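Local coordinates for putative effector, AYWB SAP54-like protein ('Echinacea purpurea' witches'-broom phytoplasma, PDB 6INR) that probably acts inside the host plant as a phytoplasma effector that engages MADS-domain transcription factors and so brings on phyllody, the leaf-like transformation of flowers, at residues E25-I28 with N29-K33; D55-E58 with N59-L63. All coordinates share one frame; numbering follows the deposited sequence.

Contact 1: E25-I28 with N29-K33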
loop_
_atom_site.group_PDB
_atom_site.type_symbol
_atom_site.label_atom_id
_atom_site.label_comp_id
_atom_site.label_asym_id
_atom_site.label_seq_id
_atom_site.Cartn_x
_atom_site.Cartn_y
_atom_site.Cartn_z
ATOM N N GLU A 25 7.996 12.498 -4.247
ATOM C CA GLU A 25 8.277 11.270 -4.986
ATOM C C GLU A 25 7.954 10.068 -4.108
ATOM O O GLU A 25 7.405 9.073 -4.548
ATOM C CB GLU A 25 9.732 11.242 -5.461
ATOM C CG GLU A 25 10.179 9.950 -6.152
ATOM C CD GLU A 25 11.642 9.961 -6.607
ATOM O OE1 GLU A 25 12.507 10.535 -5.884
ATOM O OE2 GLU A 25 11.946 9.387 -7.696
ATOM N N ASN A 26 8.344 10.164 -2.859
ATOM C CA ASN A 26 8.024 9.129 -1.860
ATOM C C ASN A 26 6.521 8.916 -1.714
ATOM O O ASN A 26 6.029 7.798 -1.549
ATOM C CB ASN A 26 8.615 9.505 -0.524
ATOM C CG ASN A 26 10.085 9.146 -0.418
ATOM O OD1 ASN A 26 10.486 8.062 -0.818
ATOM N ND2 ASN A 26 10.875 10.016 0.190
ATOM N N ILE A 27 5.796 10.004 -1.836
ATOM C CA ILE A 27 4.348 9.947 -1.700
ATOM C C ILE A 27 3.631 9.275 -2.875
ATOM O O ILE A 27 2.809 8.357 -2.698
ATOM C CB ILE A 27 3.748 11.332 -1.489
ATOM C CG1 ILE A 27 4.108 11.841 -0.085
ATOM C CG2 ILE A 27 2.247 11.253 -1.690
ATOM C CD1 ILE A 27 3.550 13.207 0.199
ATOM N N ILE A 28 3.927 9.740 -4.079
ATOM C CA ILE A 28 3.401 9.085 -5.286
ATOM C C ILE A 28 3.728 7.605 -5.361
ATOM O O ILE A 28 2.905 6.796 -5.783
ATOM C CB ILE A 28 3.907 9.746 -6.559
ATOM C CG1 ILE A 28 3.393 11.177 -6.563
ATOM C CG2 ILE A 28 3.391 8.993 -7.782
ATOM C CD1 ILE A 28 3.923 12.019 -7.700
ATOM N N ASN A 29 4.945 7.256 -4.987
ATOM C CA ASN A 29 5.350 5.864 -5.059
ATOM C C ASN A 29 4.549 5.074 -4.052
ATOM O O ASN A 29 4.103 3.978 -4.320
ATOM C CB ASN A 29 6.836 5.671 -4.821
ATOM C CG ASN A 29 7.701 6.348 -5.868
ATOM O OD1 ASN A 29 8.865 6.655 -5.599
ATOM N ND2 ASN A 29 7.164 6.557 -7.079
ATOM N N LEU A 30 4.346 5.687 -2.896
ATOM C CA LEU A 30 3.543 5.073 -1.827
ATOM C C LEU A 30 2.088 4.860 -2.247
ATOM O O LEU A 30 1.506 3.815 -2.010
ATOM C CB LEU A 30 3.577 5.912 -0.559
ATOM C CG LEU A 30 3.106 5.171 0.688
ATOM C CD1 LEU A 30 3.843 3.849 0.869
ATOM C CD2 LEU A 30 3.324 6.055 1.906
ATOM N N LYS A 31 1.507 5.883 -2.832
ATOM C CA LYS A 31 0.171 5.779 -3.405
ATOM C C LYS A 31 0.028 4.730 -4.511
ATOM O O LYS A 31 -1.017 4.073 -4.634
ATOM C CB LYS A 31 -0.252 7.115 -3.961
ATOM C CG LYS A 31 -0.578 8.146 -2.901
ATOM C CD LYS A 31 -1.265 9.310 -3.598
ATOM C CE LYS A 31 -1.280 10.583 -2.785
ATOM N NZ LYS A 31 -1.632 11.707 -3.704
ATOM N N GLN A 32 1.053 4.583 -5.344
ATOM C CA GLN A 32 1.001 3.532 -6.371
ATOM C C GLN A 32 1.034 2.163 -5.737
ATOM O O GLN A 32 0.435 1.230 -6.256
ATOM C CB GLN A 32 2.150 3.651 -7.358
ATOM C CG GLN A 32 2.100 4.949 -8.146
ATOM C CD GLN A 32 3.303 5.171 -9.035
ATOM O OE1 GLN A 32 4.448 4.864 -8.674
ATOM N NE2 GLN A 32 3.057 5.740 -10.201
ATOM N N LYS A 33 1.781 2.028 -4.649
ATOM C CA LYS A 33 1.836 0.758 -3.922
ATOM C C LYS A 33 0.464 0.425 -3.300
ATOM O O LYS A 33 -0.015 -0.701 -3.327
ATOM C CB LYS A 33 2.929 0.785 -2.853
ATOM C CG LYS A 33 4.318 0.360 -3.324
ATOM C CD LYS A 33 5.401 1.025 -2.493
ATOM C CE LYS A 33 6.640 0.150 -2.310
ATOM N NZ LYS A 33 7.337 -0.227 -3.576
HETATM O O HOH W 1 10.412 6.459 -3.407
#

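Contact 2: D55-E58 with N59-L63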
loop_
_atom_site.group_PDB
_atom_site.type_symbol
_atom_site.label_atom_id
_atom_site.label_comp_id
_atom_site.label_asym_id
_atom_site.label_seq_id
_atom_site.Cartn_x
_atom_site.Cartn_y
_atom_site.Cartn_z
ATOM N N ASP A 55 -7.576 -25.546 1.694
ATOM C CA ASP A 55 -6.212 -25.058 1.880
ATOM C C ASP A 55 -6.079 -23.790 1.069
ATOM O O ASP A 55 -5.428 -22.825 1.468
ATOM C CB ASP A 55 -5.173 -26.074 1.424
ATOM C CG ASP A 55 -5.050 -27.227 2.382
ATOM O OD1 ASP A 55 -5.851 -28.185 2.279
ATOM O OD2 ASP A 55 -4.155 -27.164 3.256
ATOM N N GLN A 56 -6.731 -23.814 -0.083
ATOM C CA GLN A 56 -6.714 -22.677 -1.009
ATOM C C GLN A 56 -7.453 -21.494 -0.411
ATOM O O GLN A 56 -6.914 -20.393 -0.303
ATOM C CB GLN A 56 -7.340 -23.055 -2.355
ATOM C CG GLN A 56 -6.618 -24.171 -3.098
ATOM C CD GLN A 56 -7.405 -24.700 -4.282
ATOM O OE1 GLN A 56 -8.499 -25.232 -4.128
ATOM N NE2 GLN A 56 -6.845 -24.566 -5.469
ATOM N N LYS A 57 -8.688 -21.741 -0.011
ATOM C CA LYS A 57 -9.513 -20.711 0.641
ATOM C C LYS A 57 -8.801 -20.173 1.872
ATOM O O LYS A 57 -8.908 -19.006 2.206
ATOM C CB LYS A 57 -10.873 -21.288 1.028
ATOM C CG LYS A 57 -11.924 -20.278 1.457
ATOM C CD LYS A 57 -13.142 -20.987 2.050
ATOM C CE LYS A 57 -14.338 -20.062 2.209
ATOM N NZ LYS A 57 -14.924 -19.687 0.892
ATOM N N GLU A 58 -8.044 -21.043 2.518
ATOM C CA GLU A 58 -7.358 -20.704 3.770
ATOM C C GLU A 58 -6.272 -19.677 3.513
ATOM O O GLU A 58 -6.144 -18.701 4.253
ATOM C CB GLU A 58 -6.766 -21.949 4.449
ATOM C CG GLU A 58 -6.300 -21.727 5.891
ATOM C CD GLU A 58 -5.469 -22.881 6.451
ATOM O OE1 GLU A 58 -4.945 -22.742 7.584
ATOM O OE2 GLU A 58 -5.326 -23.924 5.766
ATOM N N ASN A 59 -5.509 -19.903 2.451
ATOM C CA ASN A 59 -4.378 -19.007 2.081
ATOM C C ASN A 59 -4.758 -17.714 1.377
ATOM O O ASN A 59 -4.164 -16.666 1.625
ATOM C CB ASN A 59 -3.349 -19.761 1.269
ATOM C CG ASN A 59 -2.891 -21.027 1.971
ATOM O OD1 ASN A 59 -2.827 -21.086 3.208
ATOM N ND2 ASN A 59 -2.610 -22.061 1.188
ATOM N N LEU A 60 -5.772 -17.779 0.537
ATOM C CA LEU A 60 -6.329 -16.548 -0.040
ATOM C C LEU A 60 -6.799 -15.589 1.036
ATOM O O LEU A 60 -6.874 -14.389 0.827
ATOM C CB LEU A 60 -7.486 -16.830 -0.995
ATOM C CG LEU A 60 -7.141 -17.519 -2.315
ATOM C CD1 LEU A 60 -8.387 -17.510 -3.180
ATOM C CD2 LEU A 60 -5.971 -16.851 -3.035
ATOM N N LEU A 61 -7.099 -16.120 2.204
ATOM C CA LEU A 61 -7.642 -15.282 3.280
ATOM C C LEU A 61 -6.524 -14.693 4.111
ATOM O O LEU A 61 -6.647 -13.608 4.650
ATOM C CB LEU A 61 -8.608 -16.071 4.153
ATOM C CG LEU A 61 -9.959 -16.349 3.463
ATOM C CD1 LEU A 61 -10.740 -17.428 4.220
ATOM C CD2 LEU A 61 -10.783 -15.069 3.281
ATOM N N LYS A 62 -5.441 -15.448 4.213
ATOM C CA LYS A 62 -4.211 -14.990 4.885
ATOM C C LYS A 62 -3.539 -13.857 4.093
ATOM O O LYS A 62 -3.138 -12.841 4.656
ATOM C CB LYS A 62 -3.213 -16.136 5.088
ATOM C CG LYS A 62 -3.853 -17.429 5.577
ATOM C CD LYS A 62 -2.928 -18.295 6.440
ATOM C CE LYS A 62 -3.632 -19.497 7.088
ATOM N NZ LYS A 62 -4.871 -19.154 7.851
ATOM N N LEU A 63 -3.436 -14.065 2.781
ATOM C CA LEU A 63 -2.913 -13.052 1.846
ATOM C C LEU A 63 -3.724 -11.790 1.945
ATOM O O LEU A 63 -3.195 -10.691 2.047
ATOM C CB LEU A 63 -2.964 -13.525 0.388
ATOM C CG LEU A 63 -1.920 -14.524 -0.112
ATOM C CD1 LEU A 63 -2.159 -14.818 -1.588
ATOM C CD2 LEU A 63 -0.513 -14.003 0.116
#

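Contact 1: E25-I28 with N29-K33
Asn-29 folds back along helix 16-49 onto the turn that holds Glu-25, and its side chain can be followed atom by atom. CB lies 3.5 Å from Glu-25 O, the carbonyl oxygen that also accepts the backbone N-H of Asn-29. CG stands beside the backbone N (chi1 -63°), which turns the amide back toward that same carbonyl and leaves CG 3.0 Å from Glu-25 O. At the tip ND2 is 3.6 Å from Glu-25 O, while OD1 comes within 3.6 Å of Glu-25 CG, on the flank of an extended glutamate chain whose carboxylate plane is turned 48° from the amide. OD1 also lies 3.0 Å from Glu-25 O; as both are acceptors, no bond joins them. OD1 finds its donor in a water, which gives one hydrogen to Asn-29 OD1 at 2.7 Å and another to Asn-26 OD1 at 3.0 Å, bridging two amides three residues apart.

Further round the helix, Ile-27 and Lys-31 run side by side in the same direction, with the CG2 branch of the isoleucine 3.8 Å from Lys-31 CE. Ile-27 and Leu-30 are buried against helix 55-84, at Tyr-81 and at Gln-74 and Gln-77 respectively. Asn-26 also touches Tyr-81, so the water, by donating to both side-chain amide oxygens, links the edge of the helix interface to the exposed Asn-29.

Contact 2: D55-E58 with N59-L63
Glu-58 O gathers two backbone donors, Leu-61 N at 3.4 Å and Lys-62 N at 3.3 Å, both weak. Leu-61 N divides itself as well, with a second weak bond to Lys-57 O, so the backbone bonding here is shared among i+3 and i+4 partners. One residue earlier the bond is firmer: Leu-60 N meets Gln-56 O at 3.0 Å in an almost straight bond, 177° at the hydrogen.

Above this backbone the Glu-58 and Lys-62 side chains cross at a slant and form a long salt bridge, with OE1 3.6 Å from NZ. The glutamate chain is extended, whereas the lysine bends at its last torsion (chi4 -52°), bringing NZ back to 3.5 Å from Glu-58 CG. The ammonium therefore rests against the methylene as well as the carboxylate. Lys-57 and Leu-61 lie alongside each other, CG to CD1 at 4.1 Å.

Just before the helix, Thr-53 OG1 is hydrogen-bonded to Gln-56 OE1 and weakly to Asp-55 N. Leu-60 and Leu-61 touch Leu-48 of helix 16-49, and Leu-60 also touches Ile-44. An i/i+4 glutamate-lysine pair on the exposed flank, with leucines turned to the partner helix, is typical of an amphipathic helix in an antiparallel helical hairpin.

Overall arrangement
From the N terminus the chain enters helix 16-49, where contact 1 joins successive turns; it then passes through a short connection and turns back into helix 55-84, whose first turns hold contact 2. Each contact lies within a single helix, so neither closes a loop between distant parts of the chain. They follow in series, without nesting or crossing, and their centres are about 28 Å apart, with no direct touch. What relates them is the pairing of the two helices: contact 1 faces the later part of helix 55-84, whereas contact 2 faces the last turns of helix 16-49, beside the connection. Together they sample two separate levels of one antiparallel hairpin.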